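Local coordinates for putative phenazine biosynthesis PhzC/PhzF protein (Clostridium difficile, PDB 4DUN) that belongs to the PhzF family and probably acts as an isomerase, though its substrate and its precise role are not established, at residues Ser143-Val157 with Leu170-Asn184. Numbering follows the deposited sequence.
Sequences SSRDLILLLNSEQEV and LTDWLGIIITAQGSN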
loop_
_atom_site.group_PDB
_atom_site.type_symbol
_atom_site.label_atom_id
_atom_site.label_comp_id
_atom_site.label_asym_id
_atom_site.label_seq_id
_atom_site.Cartn_x
_atom_site.Cartn_y
_atom_site.Cartn_z
ATOM N N SER A 143 -30.114 -6.512 -10.085
ATOM C CA SER A 143 -29.876 -5.377 -9.211
ATOM C C SER A 143 -30.083 -5.703 -7.756
ATOM O O SER A 143 -31.024 -6.409 -7.392
ATOM C CB SER A 143 -30.802 -4.226 -9.614
ATOM O OG SER A 143 -30.654 -3.061 -8.815
ATOM N N SER A 144 -29.192 -5.167 -6.906
ATOM C CA SER A 144 -29.216 -5.253 -5.436
ATOM C C SER A 144 -28.393 -4.067 -4.924
ATOM O O SER A 144 -28.464 -3.001 -5.538
ATOM C CB SER A 144 -28.684 -6.602 -4.953
ATOM O OG SER A 144 -28.761 -6.738 -3.539
ATOM N N ARG A 145 -27.602 -4.227 -3.843
ATOM C CA ARG A 145 -26.709 -3.163 -3.342
ATOM C C ARG A 145 -25.726 -2.823 -4.495
ATOM O O ARG A 145 -25.448 -1.656 -4.781
ATOM C CB ARG A 145 -25.958 -3.651 -2.095
ATOM C CG ARG A 145 -24.951 -2.638 -1.545
ATOM C CD ARG A 145 -23.936 -3.284 -0.628
ATOM N NE ARG A 145 -23.040 -4.196 -1.347
ATOM C CZ ARG A 145 -22.164 -4.998 -0.753
ATOM N NH1 ARG A 145 -21.401 -5.806 -1.476
ATOM N NH2 ARG A 145 -22.031 -4.986 0.567
ATOM N N ASP A 146 -25.295 -3.880 -5.196
ATOM C CA ASP A 146 -24.394 -3.838 -6.344
ATOM C C ASP A 146 -25.139 -4.137 -7.644
ATOM O O ASP A 146 -26.225 -4.741 -7.634
ATOM C CB ASP A 146 -23.275 -4.882 -6.161
ATOM C CG ASP A 146 -22.528 -4.779 -4.844
ATOM O OD1 ASP A 146 -21.957 -3.702 -4.570
ATOM O OD2 ASP A 146 -22.544 -5.762 -4.078
ATOM N N LEU A 147 -24.537 -3.728 -8.769
ATOM C CA LEU A 147 -25.062 -4.035 -10.100
ATOM C C LEU A 147 -24.451 -5.356 -10.535
ATOM O O LEU A 147 -23.236 -5.550 -10.388
ATOM C CB LEU A 147 -24.732 -2.921 -11.105
ATOM C CG LEU A 147 -25.216 -3.122 -12.540
ATOM C CD1 LEU A 147 -26.752 -3.100 -12.624
ATOM C CD2 LEU A 147 -24.652 -2.014 -13.457
ATOM N N ILE A 148 -25.286 -6.286 -11.009
ATOM C CA ILE A 148 -24.802 -7.609 -11.397
ATOM C C ILE A 148 -24.967 -7.780 -12.898
ATOM O O ILE A 148 -26.092 -7.717 -13.406
ATOM C CB ILE A 148 -25.523 -8.722 -10.597
ATOM C CG1 ILE A 148 -25.331 -8.492 -9.068
ATOM C CG2 ILE A 148 -25.020 -10.123 -11.022
ATOM C CD1 ILE A 148 -26.374 -9.096 -8.213
ATOM N N LEU A 149 -23.846 -8.028 -13.586
ATOM C CA LEU A 149 -23.822 -8.223 -15.038
ATOM C C LEU A 149 -23.491 -9.652 -15.361
ATOM O O LEU A 149 -22.383 -10.127 -15.071
ATOM C CB LEU A 149 -22.808 -7.270 -15.724
ATOM C CG LEU A 149 -22.906 -5.758 -15.358
ATOM C CD1 LEU A 149 -21.771 -4.955 -15.996
ATOM C CD2 LEU A 149 -24.272 -5.175 -15.727
ATOM N N LEU A 150 -24.469 -10.363 -15.920
ATOM C CA LEU A 150 -24.260 -11.746 -16.318
ATOM C C LEU A 150 -23.583 -11.770 -17.677
ATOM O O LEU A 150 -24.163 -11.315 -18.667
ATOM C CB LEU A 150 -25.586 -12.548 -16.323
ATOM C CG LEU A 150 -25.481 -13.977 -16.887
ATOM C CD1 LEU A 150 -24.742 -14.915 -15.914
ATOM C CD2 LEU A 150 -26.834 -14.528 -17.254
ATOM N N LEU A 151 -22.356 -12.314 -17.735
ATOM C CA LEU A 151 -21.640 -12.433 -19.005
ATOM C C LEU A 151 -21.825 -13.846 -19.562
ATOM O O LEU A 151 -22.328 -14.711 -18.855
ATOM C CB LEU A 151 -20.162 -12.047 -18.861
ATOM C CG LEU A 151 -19.859 -10.631 -18.295
ATOM C CD1 LEU A 151 -18.361 -10.309 -18.403
ATOM C CD2 LEU A 151 -20.661 -9.523 -19.013
ATOM N N ASN A 152 -21.471 -14.066 -20.838
ATOM C CA ASN A 152 -21.727 -15.330 -21.528
ATOM C C ASN A 152 -20.706 -16.446 -21.262
ATOM O O ASN A 152 -20.955 -17.585 -21.660
ATOM C CB ASN A 152 -21.849 -15.078 -23.028
ATOM C CG ASN A 152 -23.161 -14.430 -23.393
ATOM O OD1 ASN A 152 -24.241 -14.993 -23.178
ATOM N ND2 ASN A 152 -23.109 -13.226 -23.943
ATOM N N SER A 153 -19.575 -16.150 -20.610
ATOM C CA SER A 153 -18.556 -17.179 -20.318
ATOM C C SER A 153 -17.555 -16.704 -19.275
ATOM O O SER A 153 -17.415 -15.511 -19.060
ATOM C CB SER A 153 -17.781 -17.540 -21.589
ATOM O OG SER A 153 -16.929 -16.477 -21.998
ATOM N N GLU A 154 -16.782 -17.640 -18.712
ATOM C CA GLU A 154 -15.687 -17.325 -17.810
ATOM C C GLU A 154 -14.645 -16.483 -18.575
ATOM O O GLU A 154 -14.145 -15.499 -18.027
ATOM C CB GLU A 154 -15.072 -18.623 -17.264
ATOM C CG GLU A 154 -13.847 -18.378 -16.407
ATOM C CD GLU A 154 -13.302 -19.609 -15.723
ATOM O OE1 GLU A 154 -12.184 -20.034 -16.078
ATOM O OE2 GLU A 154 -13.974 -20.132 -14.808
ATOM N N GLN A 155 -14.396 -16.813 -19.871
ATOM C CA GLN A 155 -13.466 -16.063 -20.710
ATOM C C GLN A 155 -13.858 -14.577 -20.774
ATOM O O GLN A 155 -12.980 -13.725 -20.653
ATOM C CB GLN A 155 -13.372 -16.649 -22.137
ATOM C CG GLN A 155 -12.143 -16.140 -22.902
ATOM C CD GLN A 155 -10.850 -16.420 -22.159
ATOM O OE1 GLN A 155 -10.534 -17.568 -21.836
ATOM N NE2 GLN A 155 -10.105 -15.372 -21.822
ATOM N N GLU A 156 -15.160 -14.273 -20.919
ATOM C CA GLU A 156 -15.617 -12.874 -20.986
ATOM C C GLU A 156 -15.372 -12.147 -19.648
ATOM O O GLU A 156 -14.962 -10.976 -19.657
ATOM C CB GLU A 156 -17.091 -12.783 -21.390
ATOM C CG GLU A 156 -17.311 -12.974 -22.878
ATOM C CD GLU A 156 -18.705 -12.634 -23.368
ATOM O OE1 GLU A 156 -19.576 -12.309 -22.527
ATOM O OE2 GLU A 156 -18.916 -12.657 -24.601
ATOM N N VAL A 157 -15.510 -12.869 -18.523
ATOM C CA VAL A 157 -15.230 -12.336 -17.176
ATOM C C VAL A 157 -13.728 -12.007 -17.092
ATOM O O VAL A 157 -13.376 -10.896 -16.711
ATOM C CB VAL A 157 -15.716 -13.298 -16.055
ATOM C CG1 VAL A 157 -15.200 -12.875 -14.671
ATOM C CG2 VAL A 157 -17.246 -13.370 -16.051
ATOM N N LEU A 170 -22.380 5.203 -12.666
ATOM C CA LEU A 170 -23.471 4.295 -12.292
ATOM C C LEU A 170 -23.704 4.417 -10.770
ATOM O O LEU A 170 -23.447 3.472 -10.007
ATOM C CB LEU A 170 -23.148 2.835 -12.701
ATOM C CG LEU A 170 -22.964 2.553 -14.192
ATOM C CD1 LEU A 170 -22.141 1.309 -14.394
ATOM C CD2 LEU A 170 -24.307 2.429 -14.915
ATOM N N THR A 171 -24.179 5.610 -10.347
ATOM C CA THR A 171 -24.390 6.031 -8.954
ATOM C C THR A 171 -25.477 5.254 -8.189
ATOM O O THR A 171 -25.520 5.346 -6.961
ATOM C CB THR A 171 -24.717 7.536 -8.902
ATOM O OG1 THR A 171 -25.809 7.826 -9.783
ATOM C CG2 THR A 171 -23.509 8.412 -9.243
ATOM N N ASP A 172 -26.330 4.488 -8.883
ATOM C CA ASP A 172 -27.394 3.709 -8.241
ATOM C C ASP A 172 -26.865 2.485 -7.467
ATOM O O ASP A 172 -27.614 1.928 -6.669
ATOM C CB ASP A 172 -28.421 3.238 -9.287
ATOM C CG ASP A 172 -29.734 3.991 -9.313
ATOM O OD1 ASP A 172 -29.813 5.081 -8.689
ATOM O OD2 ASP A 172 -30.680 3.506 -9.976
ATOM N N TRP A 173 -25.593 2.079 -7.688
ATOM C CA TRP A 173 -25.014 0.879 -7.071
ATOM C C TRP A 173 -23.663 1.150 -6.388
ATOM O O TRP A 173 -22.960 2.084 -6.774
ATOM C CB TRP A 173 -24.867 -0.232 -8.136
ATOM C CG TRP A 173 -26.193 -0.610 -8.736
ATOM C CD1 TRP A 173 -27.141 -1.418 -8.179
ATOM C CD2 TRP A 173 -26.786 -0.050 -9.919
ATOM N NE1 TRP A 173 -28.261 -1.454 -8.978
ATOM C CE2 TRP A 173 -28.079 -0.608 -10.042
ATOM C CE3 TRP A 173 -26.330 0.832 -10.917
ATOM C CZ2 TRP A 173 -28.933 -0.290 -11.106
ATOM C CZ3 TRP A 173 -27.173 1.140 -11.976
ATOM C CH2 TRP A 173 -28.455 0.577 -12.070
ATOM N N LEU A 174 -23.319 0.341 -5.360
ATOM C CA LEU A 174 -22.057 0.482 -4.622
ATOM C C LEU A 174 -20.887 -0.037 -5.467
ATOM O O LEU A 174 -19.910 0.678 -5.691
ATOM C CB LEU A 174 -22.104 -0.244 -3.254
ATOM C CG LEU A 174 -20.773 -0.274 -2.443
ATOM C CD1 LEU A 174 -20.356 1.113 -1.977
ATOM C CD2 LEU A 174 -20.884 -1.190 -1.236
ATOM N N GLY A 175 -21.001 -1.280 -5.897
ATOM C CA GLY A 175 -20.003 -1.948 -6.714
ATOM C C GLY A 175 -20.605 -2.522 -7.978
ATOM O O GLY A 175 -21.830 -2.618 -8.114
ATOM N N ILE A 176 -19.738 -2.901 -8.908
ATOM C CA ILE A 176 -20.133 -3.489 -10.187
ATOM C C ILE A 176 -19.593 -4.906 -10.213
ATOM O O ILE A 176 -18.374 -5.108 -10.148
ATOM C CB ILE A 176 -19.633 -2.656 -11.413
ATOM C CG1 ILE A 176 -19.957 -1.131 -11.290
ATOM C CG2 ILE A 176 -20.106 -3.265 -12.740
ATOM C CD1 ILE A 176 -21.472 -0.722 -11.156
ATOM N N ILE A 177 -20.505 -5.873 -10.343
ATOM C CA ILE A 177 -20.172 -7.287 -10.384
ATOM C C ILE A 177 -20.357 -7.825 -11.804
ATOM O O ILE A 177 -21.392 -7.566 -12.432
ATOM C CB ILE A 177 -21.074 -8.088 -9.385
ATOM C CG1 ILE A 177 -20.910 -7.622 -7.912
ATOM C CG2 ILE A 177 -20.876 -9.623 -9.520
ATOM C CD1 ILE A 177 -22.032 -8.125 -7.012
ATOM N N ILE A 178 -19.386 -8.612 -12.285
ATOM C CA ILE A 178 -19.525 -9.346 -13.531
ATOM C C ILE A 178 -19.486 -10.827 -13.132
ATOM O O ILE A 178 -18.729 -11.192 -12.237
ATOM C CB ILE A 178 -18.518 -8.952 -14.644
ATOM C CG1 ILE A 178 -17.051 -9.185 -14.203
ATOM C CG2 ILE A 178 -18.766 -7.515 -15.134
ATOM C CD1 ILE A 178 -16.001 -9.021 -15.340
ATOM N N THR A 179 -20.367 -11.659 -13.695
ATOM C CA THR A 179 -20.420 -13.063 -13.271
ATOM C C THR A 179 -20.718 -13.976 -14.457
ATOM O O THR A 179 -21.308 -13.531 -15.436
ATOM C CB THR A 179 -21.479 -13.235 -12.127
ATOM O OG1 THR A 179 -21.392 -14.548 -11.582
ATOM C CG2 THR A 179 -22.915 -12.981 -12.595
ATOM N N ALA A 180 -20.307 -15.257 -14.364
ATOM C CA ALA A 180 -20.594 -16.274 -15.393
ATOM C C ALA A 180 -20.407 -17.647 -14.791
ATOM O O ALA A 180 -19.898 -17.746 -13.671
ATOM C CB ALA A 180 -19.659 -16.099 -16.597
ATOM N N GLN A 181 -20.823 -18.709 -15.503
ATOM C CA GLN A 181 -20.557 -20.072 -15.019
ATOM C C GLN A 181 -19.042 -20.317 -15.063
ATOM O O GLN A 181 -18.367 -19.781 -15.945
ATOM C CB GLN A 181 -21.273 -21.111 -15.889
ATOM C CG GLN A 181 -22.648 -21.477 -15.396
ATOM C CD GLN A 181 -23.214 -22.614 -16.200
ATOM O OE1 GLN A 181 -22.895 -23.786 -15.974
ATOM N NE2 GLN A 181 -24.066 -22.286 -17.149
ATOM N N GLY A 182 -18.516 -21.113 -14.139
ATOM C CA GLY A 182 -17.077 -21.382 -14.119
ATOM C C GLY A 182 -16.643 -22.599 -14.917
ATOM O O GLY A 182 -17.445 -23.506 -15.176
ATOM N N SER A 183 -15.343 -22.633 -15.283
ATOM C CA SER A 183 -14.714 -23.754 -15.991
ATOM C C SER A 183 -14.346 -24.860 -14.998
ATOM O O SER A 183 -14.587 -26.028 -15.269
ATOM C CB SER A 183 -13.461 -23.280 -16.725
ATOM O OG SER A 183 -12.507 -22.769 -15.804
ATOM N N ASN A 184 -13.724 -24.472 -13.868
ATOM C CA ASN A 184 -13.228 -25.338 -12.799
ATOM C C ASN A 184 -14.098 -25.201 -11.535
ATOM O O ASN A 184 -13.965 -25.982 -10.600
ATOM C CB ASN A 184 -11.761 -24.944 -12.491
ATOM C CG ASN A 184 -11.036 -25.886 -11.567
ATOM O OD1 ASN A 184 -10.696 -27.018 -11.930
ATOM N ND2 ASN A 184 -10.787 -25.436 -10.342
HETATM O O HOH W 1 -28.656 -0.234 -5.275
HETATM O O HOH W 2 -22.203 -17.987 -18.052
HETATM O O HOH W 3 -13.500 -21.604 -12.580
HETATM O O HOH W 4 -17.917 -20.360 -18.629
#
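A parallel strand pair, 147-150 beside 176-181, joins the two segments, with Leu147, Ile148, Leu149 and Leu150 level with Ile176, Ile177, Ile178 and Thr179. Five backbone hydrogen bonds form the ladder, beginning with Leu147 N to Gly175 O (3.0 Å) and ending with Leu151 N to Thr179 O (2.8 Å). At its start the indole of Trp173, which closes a type I turn from Leu170, lies against Leu147: CB sits over the five-membered ring, 3.8 Å from its centroid, in a CH-pi contact, while Leu147 CD1 lies over the centre of the indole on the same face. The ring is fixed at its edge too, where Trp173 NE1 donates in plane and nearly straight (170°) to Ser143 OG at 2.9 Å. A bend at chi3 (68°) in the otherwise extended Arg145 chain turns the guanidinium side-on to its neighbour, and NE and NH1 both donate to Asp146 OD2; Leu174 CD2 rests on one guanidinium face. Asp146 OD1 takes Tyr191 OH and, weakly, Gly175 N. The pair belongs to one half of the two-domain PhzF fold, related to diaminopimelate epimerase, and Leu174 lies about 11 Å, side chain to side chain, from the predicted active-site Glu47. Along one side of the sheet Leu149 CD1 bridges the CG2 methyls of Ile176 and Ile178. Past strand 147-150, Val157 CG2 meets Ala180 CB at 3.7 Å, setting helix 154-159 against the C-terminal part of strand 176-181. The extended Glu154 receives Ser183 OG at OE1 (2.8 Å) and Ser183 N at OE2 (2.9 Å), each from above the carboxylate plane.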